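Local atomic coordinates of diaminobutyrate-pyruvate transaminase and L-2,4-diaminobutyrate decarboxylase (Vibrio parahaemolyticus, PDB entry 2QMA), a protein that probably uses pyridoxal 5'-phosphate for transamination and for carbon-carbon bond cleavage, the chain here being its C-terminal, glutamate-decarboxylase-like domain. Residues H108-E119 against H324-S332; A300-R309 against P389-L400. All coordinates share one frame; numbering follows the deposited sequence.

Interaction 1 (H108-E119 against H324-S332)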
loop_
_atom_site.group_PDB
_atom_site.type_symbol
_atom_site.label_atom_id
_atom_site.label_comp_id
_atom_site.label_asym_id
_atom_site.label_seq_id
_atom_site.Cartn_x
_atom_site.Cartn_y
_atom_site.Cartn_z
ATOM N N HIS A 108 -13.238 4.099 9.568
ATOM C CA HIS A 108 -11.902 4.510 9.960
ATOM C C HIS A 108 -11.753 3.995 11.393
ATOM O O HIS A 108 -12.321 4.553 12.320
ATOM C CB HIS A 108 -11.781 6.026 9.908
ATOM C CG HIS A 108 -10.430 6.545 10.312
ATOM N ND1 HIS A 108 -10.243 7.815 10.818
ATOM C CD2 HIS A 108 -9.207 5.960 10.298
ATOM C CE1 HIS A 108 -8.958 7.995 11.079
ATOM N NE2 HIS A 108 -8.311 6.883 10.769
ATOM N N THR A 109 -10.980 2.914 11.538
ATOM C CA THR A 109 -11.047 2.037 12.690
ATOM C C THR A 109 -10.058 2.388 13.808
ATOM O O THR A 109 -8.883 2.755 13.541
ATOM C CB THR A 109 -10.926 0.530 12.204
ATOM O OG1 THR A 109 -11.609 -0.341 13.104
ATOM C CG2 THR A 109 -9.484 0.079 11.993
ATOM N N PRO A 110 -10.523 2.309 15.065
ATOM C CA PRO A 110 -9.552 2.410 16.156
ATOM C C PRO A 110 -8.723 1.096 16.156
ATOM O O PRO A 110 -9.292 -0.013 16.108
ATOM C CB PRO A 110 -10.432 2.581 17.409
ATOM C CG PRO A 110 -11.746 1.868 17.065
ATOM C CD PRO A 110 -11.907 2.095 15.551
ATOM N N PRO A 111 -7.389 1.222 16.119
ATOM C CA PRO A 111 -6.488 0.069 15.927
ATOM C C PRO A 111 -6.396 -0.889 17.124
ATOM O O PRO A 111 -6.261 -0.470 18.263
ATOM C CB PRO A 111 -5.125 0.717 15.633
ATOM C CG PRO A 111 -5.211 2.051 16.283
ATOM C CD PRO A 111 -6.657 2.496 16.209
ATOM N N LEU A 112 -6.499 -2.175 16.817
ATOM C CA LEU A 112 -6.342 -3.213 17.779
ATOM C C LEU A 112 -4.894 -3.268 18.226
ATOM O O LEU A 112 -3.968 -3.169 17.433
ATOM C CB LEU A 112 -6.738 -4.562 17.179
ATOM C CG LEU A 112 -8.071 -5.231 17.596
ATOM C CD1 LEU A 112 -8.022 -6.708 17.214
ATOM C CD2 LEU A 112 -8.489 -5.040 19.071
HETATM N N MSE A 113 -4.706 -3.480 19.504
HETATM C CA MSE A 113 -3.364 -3.551 20.072
HETATM C C MSE A 113 -2.435 -4.533 19.357
HETATM O O MSE A 113 -1.271 -4.200 19.115
HETATM C CB MSE A 113 -3.435 -3.882 21.561
HETATM C CG MSE A 113 -2.150 -3.535 22.299
HETATM SE SE MSE A 113 -1.986 -1.621 22.444
HETATM C CE MSE A 113 -3.357 -1.344 23.839
ATOM N N PRO A 114 -2.916 -5.755 19.055
ATOM C CA PRO A 114 -2.089 -6.698 18.308
ATOM C C PRO A 114 -1.638 -6.226 16.927
ATOM O O PRO A 114 -0.529 -6.565 16.518
ATOM C CB PRO A 114 -2.980 -7.951 18.189
ATOM C CG PRO A 114 -4.326 -7.531 18.555
ATOM C CD PRO A 114 -4.178 -6.393 19.502
ATOM N N ALA A 115 -2.485 -5.463 16.237
ATOM C CA ALA A 115 -2.057 -4.803 14.984
ATOM C C ALA A 115 -0.979 -3.735 15.235
ATOM O O ALA A 115 -0.005 -3.676 14.499
ATOM C CB ALA A 115 -3.221 -4.239 14.258
ATOM N N VAL A 116 -1.128 -2.922 16.284
ATOM C CA VAL A 116 -0.105 -1.914 16.604
ATOM C C VAL A 116 1.258 -2.569 16.974
ATOM O O VAL A 116 2.304 -2.139 16.495
ATOM C CB VAL A 116 -0.626 -0.904 17.655
ATOM C CG1 VAL A 116 0.456 0.164 18.029
ATOM C CG2 VAL A 116 -1.866 -0.222 17.148
ATOM N N ALA A 117 1.246 -3.612 17.799
ATOM C CA ALA A 117 2.483 -4.337 18.146
ATOM C C ALA A 117 3.067 -4.906 16.860
ATOM O O ALA A 117 4.264 -4.790 16.637
ATOM C CB ALA A 117 2.211 -5.467 19.136
ATOM N N ALA A 118 2.227 -5.526 16.021
ATOM C CA ALA A 118 2.691 -6.107 14.747
ATOM C C ALA A 118 3.430 -5.069 13.879
ATOM O O ALA A 118 4.455 -5.384 13.264
ATOM C CB ALA A 118 1.512 -6.755 13.967
ATOM N N GLU A 119 2.937 -3.830 13.839
ATOM C CA GLU A 119 3.576 -2.814 13.014
ATOM C C GLU A 119 5.004 -2.555 13.449
ATOM O O GLU A 119 5.849 -2.271 12.610
ATOM C CB GLU A 119 2.829 -1.479 13.090
ATOM C CG GLU A 119 1.459 -1.510 12.404
ATOM C CD GLU A 119 1.522 -1.365 10.889
ATOM O OE1 GLU A 119 2.565 -1.694 10.307
ATOM O OE2 GLU A 119 0.515 -0.954 10.277
ATOM N N HIS A 324 -8.597 -3.425 7.827
ATOM C CA HIS A 324 -8.437 -2.150 8.461
ATOM C C HIS A 324 -9.748 -1.421 8.588
ATOM O O HIS A 324 -9.767 -0.239 8.881
ATOM C CB HIS A 324 -7.335 -1.283 7.808
ATOM C CG HIS A 324 -7.527 -1.036 6.348
ATOM N ND1 HIS A 324 -8.591 -0.316 5.837
ATOM C CD2 HIS A 324 -6.746 -1.350 5.291
ATOM C CE1 HIS A 324 -8.465 -0.214 4.526
ATOM N NE2 HIS A 324 -7.360 -0.844 4.168
ATOM N N LYS A 325 -10.848 -2.125 8.351
ATOM C CA LYS A 325 -12.148 -1.615 8.733
ATOM C C LYS A 325 -12.603 -2.351 10.024
ATOM O O LYS A 325 -12.062 -2.102 11.125
ATOM C CB LYS A 325 -13.158 -1.679 7.561
ATOM C CG LYS A 325 -12.873 -0.636 6.459
ATOM C CD LYS A 325 -13.740 -0.847 5.229
ATOM C CE LYS A 325 -13.777 0.351 4.308
ATOM N NZ LYS A 325 -12.585 0.646 3.471
ATOM N N LEU A 326 -13.552 -3.269 9.903
ATOM C CA LEU A 326 -14.181 -3.826 11.084
ATOM C C LEU A 326 -13.332 -4.895 11.782
ATOM O O LEU A 326 -13.650 -5.319 12.898
ATOM C CB LEU A 326 -15.542 -4.388 10.670
ATOM C CG LEU A 326 -16.740 -4.530 11.590
ATOM C CD1 LEU A 326 -16.999 -3.347 12.525
ATOM C CD2 LEU A 326 -17.978 -4.928 10.719
ATOM N N PHE A 327 -12.236 -5.321 11.157
ATOM C CA PHE A 327 -11.274 -6.208 11.863
ATOM C C PHE A 327 -10.252 -5.440 12.735
ATOM O O PHE A 327 -9.388 -6.048 13.389
ATOM C CB PHE A 327 -10.480 -7.055 10.886
ATOM C CG PHE A 327 -11.265 -8.166 10.186
ATOM C CD1 PHE A 327 -11.168 -9.500 10.615
ATOM C CD2 PHE A 327 -11.999 -7.888 9.023
ATOM C CE1 PHE A 327 -11.832 -10.539 9.918
ATOM C CE2 PHE A 327 -12.664 -8.889 8.343
ATOM C CZ PHE A 327 -12.571 -10.228 8.778
ATOM N N TYR A 328 -10.347 -4.112 12.723
ATOM C CA TYR A 328 -9.523 -3.226 13.577
ATOM C C TYR A 328 -8.009 -3.211 13.340
ATOM O O TYR A 328 -7.249 -2.733 14.190
ATOM C CB TYR A 328 -9.770 -3.583 15.041
ATOM C CG TYR A 328 -11.234 -3.597 15.403
ATOM C CD1 TYR A 328 -11.981 -2.411 15.415
ATOM C CD2 TYR A 328 -11.849 -4.779 15.831
ATOM C CE1 TYR A 328 -13.328 -2.402 15.799
ATOM C CE2 TYR A 328 -13.224 -4.778 16.239
ATOM C CZ TYR A 328 -13.941 -3.579 16.196
ATOM O OH TYR A 328 -15.263 -3.558 16.564
ATOM N N GLN A 329 -7.570 -3.732 12.193
ATOM C CA GLN A 329 -6.158 -3.694 11.851
ATOM C C GLN A 329 -5.754 -2.274 11.418
ATOM O O GLN A 329 -6.577 -1.541 10.870
ATOM C CB GLN A 329 -5.846 -4.734 10.736
ATOM C CG GLN A 329 -6.328 -6.154 11.134
ATOM C CD GLN A 329 -5.788 -6.599 12.507
ATOM O OE1 GLN A 329 -4.617 -6.959 12.634
ATOM N NE2 GLN A 329 -6.635 -6.543 13.535
ATOM N N THR A 330 -4.490 -1.908 11.621
ATOM C CA THR A 330 -3.985 -0.644 11.102
ATOM C C THR A 330 -3.953 -0.609 9.543
ATOM O O THR A 330 -3.698 -1.632 8.864
ATOM C CB THR A 330 -2.572 -0.332 11.624
ATOM O OG1 THR A 330 -1.746 -1.463 11.408
ATOM C CG2 THR A 330 -2.555 0.014 13.156
ATOM N N ILE A 331 -4.215 0.562 8.978
ATOM C CA ILE A 331 -4.017 0.741 7.523
ATOM C C ILE A 331 -2.554 0.504 7.139
ATOM O O ILE A 331 -1.690 0.968 7.861
ATOM C CB ILE A 331 -4.465 2.153 7.089
ATOM C CG1 ILE A 331 -5.961 2.348 7.391
ATOM C CG2 ILE A 331 -4.119 2.430 5.599
ATOM C CD1 ILE A 331 -6.280 3.809 7.739
ATOM N N SER A 332 -2.217 -0.228 6.054
ATOM C CA SER A 332 -3.102 -1.019 5.176
ATOM C C SER A 332 -3.193 -2.458 5.632
ATOM O O SER A 332 -2.240 -3.025 6.213
ATOM C CB SER A 332 -2.508 -1.045 3.761
ATOM O OG SER A 332 -1.085 -1.260 3.851
HETATM O O HOH W 1 -8.975 2.404 9.254
#
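The loop that carries Lys325, the predicted pyridoxal phosphate lysine of this decarboxylase fold, is held by Thr109, Leu112 and Glu119 of the 108-119 segment; no cofactor is attached, and Lys325 NZ pairs with Asp322. A chi1 of -152° swings Thr109 OG1 roughly opposite the backbone nitrogen, toward the 324-332 loop, where it donates to Lys325 O at 2.7 Å. The same carbonyl closes the type I turn 325-328 by accepting from Tyr328 N, and the two donors reach it from opposite faces of its plane. A water joins Thr109 N to His324 O. Leu112 N, at the N-cap of helix 113-125, gives a nearly straight bond (172°) to Tyr328 O, 2.8 Å away, while Leu112 CG rests 3.5 Å from Tyr328 CB. Gln329 is bent at chi2, bringing its OE1, hydrogen-bonded to Thr383 of helix 377-386, to 3.5 Å from Ala115 CB as its NE2 donates to Phe327 O. Thr330 splits its branches: OG1 donates to Glu119 OE2 at 2.6 Å on the anti side of the carboxylate, tilted out of its plane, and CG2 packs 3.6 Å from Pro111 CB. Glu119 is also salt-bridged to Lys379 and to Arg374 of both subunits, which probably stabilises its negative charge. The loop runs from strand 318-322 to strand 334-338; helices 377-386 and 389-411 cover it, and the second subunit reaches the contact.

Interaction 2 (A300-R309 against P389-L400)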
loop_
_atom_site.group_PDB
_atom_site.type_symbol
_atom_site.label_atom_id
_atom_site.label_comp_id
_atom_site.label_asym_id
_atom_site.label_seq_id
_atom_site.Cartn_x
_atom_site.Cartn_y
_atom_site.Cartn_z
ATOM N N ALA A 300 -16.488 -8.798 7.714
ATOM C CA ALA A 300 -16.148 -9.187 9.108
ATOM C C ALA A 300 -17.227 -10.032 9.785
ATOM O O ALA A 300 -16.935 -10.827 10.698
ATOM C CB ALA A 300 -15.793 -7.932 9.976
ATOM N N LEU A 301 -18.467 -9.891 9.334
ATOM C CA LEU A 301 -19.568 -10.642 9.954
ATOM C C LEU A 301 -19.453 -12.166 9.775
ATOM O O LEU A 301 -20.180 -12.939 10.404
ATOM C CB LEU A 301 -20.894 -10.157 9.407
ATOM C CG LEU A 301 -21.279 -8.725 9.733
ATOM C CD1 LEU A 301 -22.726 -8.534 9.206
ATOM C CD2 LEU A 301 -21.177 -8.405 11.283
ATOM N N ILE A 302 -18.562 -12.594 8.880
ATOM C CA ILE A 302 -18.242 -14.014 8.737
ATOM C C ILE A 302 -17.868 -14.660 10.095
ATOM O O ILE A 302 -18.106 -15.865 10.299
ATOM C CB ILE A 302 -17.123 -14.249 7.683
ATOM C CG1 ILE A 302 -17.260 -15.642 7.058
ATOM C CG2 ILE A 302 -15.716 -13.930 8.275
ATOM C CD1 ILE A 302 -18.406 -15.743 6.064
ATOM N N LEU A 303 -17.342 -13.848 11.017
ATOM C CA LEU A 303 -16.900 -14.354 12.332
ATOM C C LEU A 303 -17.957 -14.258 13.432
ATOM O O LEU A 303 -17.742 -14.777 14.561
ATOM C CB LEU A 303 -15.654 -13.611 12.833
ATOM C CG LEU A 303 -14.394 -13.669 11.976
ATOM C CD1 LEU A 303 -13.244 -12.840 12.629
ATOM C CD2 LEU A 303 -13.991 -15.120 11.650
ATOM N N SER A 304 -19.085 -13.636 13.102
ATOM C CA SER A 304 -20.122 -13.330 14.075
ATOM C C SER A 304 -21.317 -14.285 14.000
ATOM O O SER A 304 -21.377 -15.197 13.143
ATOM C CB SER A 304 -20.668 -11.925 13.816
ATOM O OG SER A 304 -21.601 -11.983 12.716
ATOM N N SER A 305 -22.290 -14.020 14.864
ATOM C CA SER A 305 -23.568 -14.770 14.904
ATOM C C SER A 305 -24.443 -14.467 13.702
ATOM O O SER A 305 -25.512 -15.079 13.537
ATOM C CB SER A 305 -24.371 -14.407 16.169
ATOM O OG SER A 305 -23.707 -14.978 17.275
ATOM N N HIS A 306 -23.995 -13.524 12.879
ATOM C CA HIS A 306 -24.791 -13.022 11.749
ATOM C C HIS A 306 -24.175 -13.431 10.413
ATOM O O HIS A 306 -24.525 -12.880 9.356
ATOM C CB HIS A 306 -24.910 -11.509 11.836
ATOM C CG HIS A 306 -25.544 -11.046 13.103
ATOM N ND1 HIS A 306 -26.906 -10.868 13.231
ATOM C CD2 HIS A 306 -25.007 -10.757 14.311
ATOM C CE1 HIS A 306 -27.178 -10.460 14.461
ATOM N NE2 HIS A 306 -26.044 -10.396 15.141
ATOM N N LYS A 307 -23.259 -14.400 10.485
ATOM C CA LYS A 307 -22.652 -15.013 9.300
ATOM C C LYS A 307 -23.683 -15.339 8.204
ATOM O O LYS A 307 -23.416 -15.139 7.001
ATOM C CB LYS A 307 -21.874 -16.264 9.709
ATOM C CG LYS A 307 -21.026 -16.896 8.595
ATOM C CD LYS A 307 -20.539 -18.312 8.945
ATOM C CE LYS A 307 -19.965 -18.967 7.684
ATOM N NZ LYS A 307 -19.219 -20.215 8.009
ATOM N N SER A 308 -24.852 -15.838 8.610
ATOM C CA SER A 308 -25.950 -16.147 7.666
ATOM C C SER A 308 -26.319 -15.023 6.687
ATOM O O SER A 308 -26.751 -15.280 5.581
ATOM C CB SER A 308 -27.204 -16.596 8.423
ATOM O OG SER A 308 -27.671 -15.547 9.271
ATOM N N ARG A 309 -26.149 -13.776 7.092
ATOM C CA ARG A 309 -26.443 -12.649 6.191
ATOM C C ARG A 309 -25.570 -12.568 4.930
ATOM O O ARG A 309 -25.979 -11.986 3.936
ATOM C CB ARG A 309 -26.431 -11.349 6.957
ATOM C CG ARG A 309 -27.492 -11.364 8.057
ATOM C CD ARG A 309 -27.641 -10.054 8.748
ATOM N NE ARG A 309 -27.828 -8.970 7.782
ATOM C CZ ARG A 309 -27.845 -7.686 8.116
ATOM N NH1 ARG A 309 -27.706 -7.347 9.400
ATOM N NH2 ARG A 309 -27.992 -6.751 7.179
ATOM N N PRO A 389 -10.854 -15.141 16.624
ATOM C CA PRO A 389 -12.037 -14.860 15.781
ATOM C C PRO A 389 -13.334 -14.785 16.585
ATOM O O PRO A 389 -14.197 -13.952 16.271
ATOM C CB PRO A 389 -12.074 -16.032 14.809
ATOM C CG PRO A 389 -11.069 -17.021 15.253
ATOM C CD PRO A 389 -10.275 -16.475 16.365
ATOM N N LYS A 390 -13.474 -15.644 17.600
ATOM C CA LYS A 390 -14.700 -15.674 18.398
ATOM C C LYS A 390 -14.905 -14.327 19.116
ATOM O O LYS A 390 -16.002 -13.792 19.111
ATOM C CB LYS A 390 -14.676 -16.818 19.412
ATOM C CG LYS A 390 -16.025 -17.071 20.089
ATOM C CD LYS A 390 -17.120 -17.201 19.052
ATOM C CE LYS A 390 -18.429 -17.720 19.657
ATOM N NZ LYS A 390 -19.033 -16.762 20.656
ATOM N N ALA A 391 -13.831 -13.790 19.716
ATOM C CA ALA A 391 -13.916 -12.495 20.420
ATOM C C ALA A 391 -14.312 -11.391 19.448
ATOM O O ALA A 391 -15.148 -10.542 19.775
ATOM C CB ALA A 391 -12.615 -12.146 21.144
ATOM N N LEU A 392 -13.688 -11.380 18.259
ATOM C CA LEU A 392 -14.107 -10.414 17.209
ATOM C C LEU A 392 -15.594 -10.652 16.840
ATOM O O LEU A 392 -16.364 -9.712 16.700
ATOM C CB LEU A 392 -13.214 -10.501 15.962
ATOM C CG LEU A 392 -11.730 -10.093 16.117
ATOM C CD1 LEU A 392 -10.881 -10.470 14.879
ATOM C CD2 LEU A 392 -11.591 -8.591 16.416
ATOM N N GLY A 393 -15.980 -11.914 16.684
ATOM C CA GLY A 393 -17.378 -12.244 16.424
ATOM C C GLY A 393 -18.289 -11.660 17.480
ATOM O O GLY A 393 -19.301 -11.013 17.170
ATOM N N ASP A 394 -17.909 -11.850 18.731
ATOM C CA ASP A 394 -18.685 -11.295 19.867
ATOM C C ASP A 394 -18.793 -9.751 19.830
ATOM O O ASP A 394 -19.864 -9.183 20.117
ATOM C CB ASP A 394 -18.114 -11.760 21.209
ATOM C CG ASP A 394 -18.233 -13.263 21.449
ATOM O OD1 ASP A 394 -18.905 -14.013 20.705
ATOM O OD2 ASP A 394 -17.612 -13.709 22.428
HETATM N N MSE A 395 -17.700 -9.079 19.456
HETATM C CA MSE A 395 -17.714 -7.624 19.287
HETATM C C MSE A 395 -18.741 -7.204 18.244
HETATM O O MSE A 395 -19.450 -6.206 18.411
HETATM C CB MSE A 395 -16.315 -7.095 18.921
HETATM C CG MSE A 395 -15.254 -7.336 20.010
HETATM SE SE MSE A 395 -13.515 -6.751 19.524
HETATM C CE MSE A 395 -12.454 -7.657 20.841
ATOM N N TYR A 396 -18.827 -7.972 17.158
ATOM C CA TYR A 396 -19.707 -7.595 16.040
ATOM C C TYR A 396 -21.161 -7.810 16.424
ATOM O O TYR A 396 -21.991 -6.969 16.091
ATOM C CB TYR A 396 -19.361 -8.350 14.741
ATOM C CG TYR A 396 -17.912 -8.229 14.346
ATOM C CD1 TYR A 396 -17.206 -7.060 14.599
ATOM C CD2 TYR A 396 -17.237 -9.296 13.737
ATOM C CE1 TYR A 396 -15.838 -6.949 14.285
ATOM C CE2 TYR A 396 -15.872 -9.187 13.377
ATOM C CZ TYR A 396 -15.179 -8.015 13.658
ATOM O OH TYR A 396 -13.838 -7.910 13.307
ATOM N N ASP A 397 -21.452 -8.914 17.115
ATOM C CA ASP A 397 -22.804 -9.167 17.692
ATOM C C ASP A 397 -23.228 -7.947 18.532
ATOM O O ASP A 397 -24.327 -7.420 18.397
ATOM C CB ASP A 397 -22.804 -10.434 18.551
ATOM C CG ASP A 397 -22.592 -11.713 17.720
ATOM O OD1 ASP A 397 -22.651 -11.638 16.453
ATOM O OD2 ASP A 397 -22.385 -12.791 18.316
ATOM N N HIS A 398 -22.319 -7.512 19.394
ATOM C CA HIS A 398 -22.507 -6.304 20.217
ATOM C C HIS A 398 -22.823 -5.032 19.417
ATOM O O HIS A 398 -23.754 -4.262 19.746
ATOM C CB HIS A 398 -21.272 -6.067 21.072
ATOM C CG HIS A 398 -21.295 -4.744 21.759
ATOM N ND1 HIS A 398 -20.555 -3.663 21.325
ATOM C CD2 HIS A 398 -22.053 -4.302 22.788
ATOM C CE1 HIS A 398 -20.808 -2.626 22.104
ATOM N NE2 HIS A 398 -21.714 -2.989 23.002
ATOM N N LEU A 399 -22.022 -4.806 18.377
ATOM C CA LEU A 399 -22.125 -3.617 17.587
ATOM C C LEU A 399 -23.481 -3.591 16.913
ATOM O O LEU A 399 -24.097 -2.549 16.877
ATOM C CB LEU A 399 -21.003 -3.550 16.549
ATOM C CG LEU A 399 -19.583 -3.202 17.016
ATOM C CD1 LEU A 399 -18.596 -3.261 15.849
ATOM C CD2 LEU A 399 -19.561 -1.819 17.674
ATOM N N LEU A 400 -23.945 -4.737 16.392
ATOM C CA LEU A 400 -25.238 -4.786 15.706
ATOM C C LEU A 400 -26.363 -4.525 16.689
ATOM O O LEU A 400 -27.314 -3.762 16.399
ATOM C CB LEU A 400 -25.451 -6.143 15.000
ATOM C CG LEU A 400 -24.929 -6.151 13.537
ATOM C CD1 LEU A 400 -23.460 -5.805 13.460
ATOM C CD2 LEU A 400 -25.207 -7.502 12.795
HETATM O O HOH W 2 -26.404 -8.968 17.568
#
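Leu303, Leu400 and Tyr396 bury the most surface where the 300-309 loop lies along helix 389-411. Leu303 enters near the start of the helix: CD2 sits 3.8 Å from Pro389 CB, and CD1 touches Leu392 CD1. Its carbonyl oxygen lies over Gly393, 3.2 Å from the CA in a CA-H...O contact; with no side chain at Gly393, the backbones close to 3.8 Å between the CA atoms of Ser304 and Gly393. One turn on, Tyr396 lays CE2 against Ala300 CB at 3.6 Å and presents its ring edge to the CB atoms of Leu303 and Ser304; its hydroxyl hydrogen-bonds to the carbonyl oxygen of Leu326. Leu400 ends the row with two branches doing different work. CD1 meets Leu301 CD2 tip to tip, whereas CD2 stands over the centre of the His306 ring, 3.6 Å from its centroid, a CH-pi contact only 10° off the normal. Beside this apolar strip Asp397 grips Ser305 twice: OD1 takes Ser305 N at 2.9 Å on its syn lone pair, and OD2 meets Ser305 OG at 2.8 Å from above the carboxylate plane. Water bridges His306 NE2 to Asp397 O. Ser304 OG, held between its backbone nitrogen and carbonyl carbon (chi1 79°), donates to Leu301 O and accepts from His306 N. This ST turn shapes the loop and the glycine permits the close approach, packing the connection between parallel strands 290-295 and 318-322 on helix 389-411 of the pyridoxal-phosphate-dependent decarboxylase domain, with the Ala300 side chain about 7 Å from that of Lys325.

Overall arrangement
Interactions 1 and 2 have centres about 17 Å apart, and their segments alternate along the chain: 108-119, 300-309, 324-332, then 389-400. One partner of each contact is a loop of the mixed seven-stranded sheet: the 300-309 loop leads from strand 290-295 to strand 318-322, and the 324-332 loop from strand 318-322 to strand 334-338. They meet directly through the probable hydrogen bond between Tyr396 OH and Leu326 O (2.6 Å), with Phe327 CE2 packed against Ala300 CA at 3.6 Å. The loop of the predicted cofactor lysine is thus flanked by helices 113-125 and 389-411, and each contact also touches the second subunit, linking this region to the dimer interface.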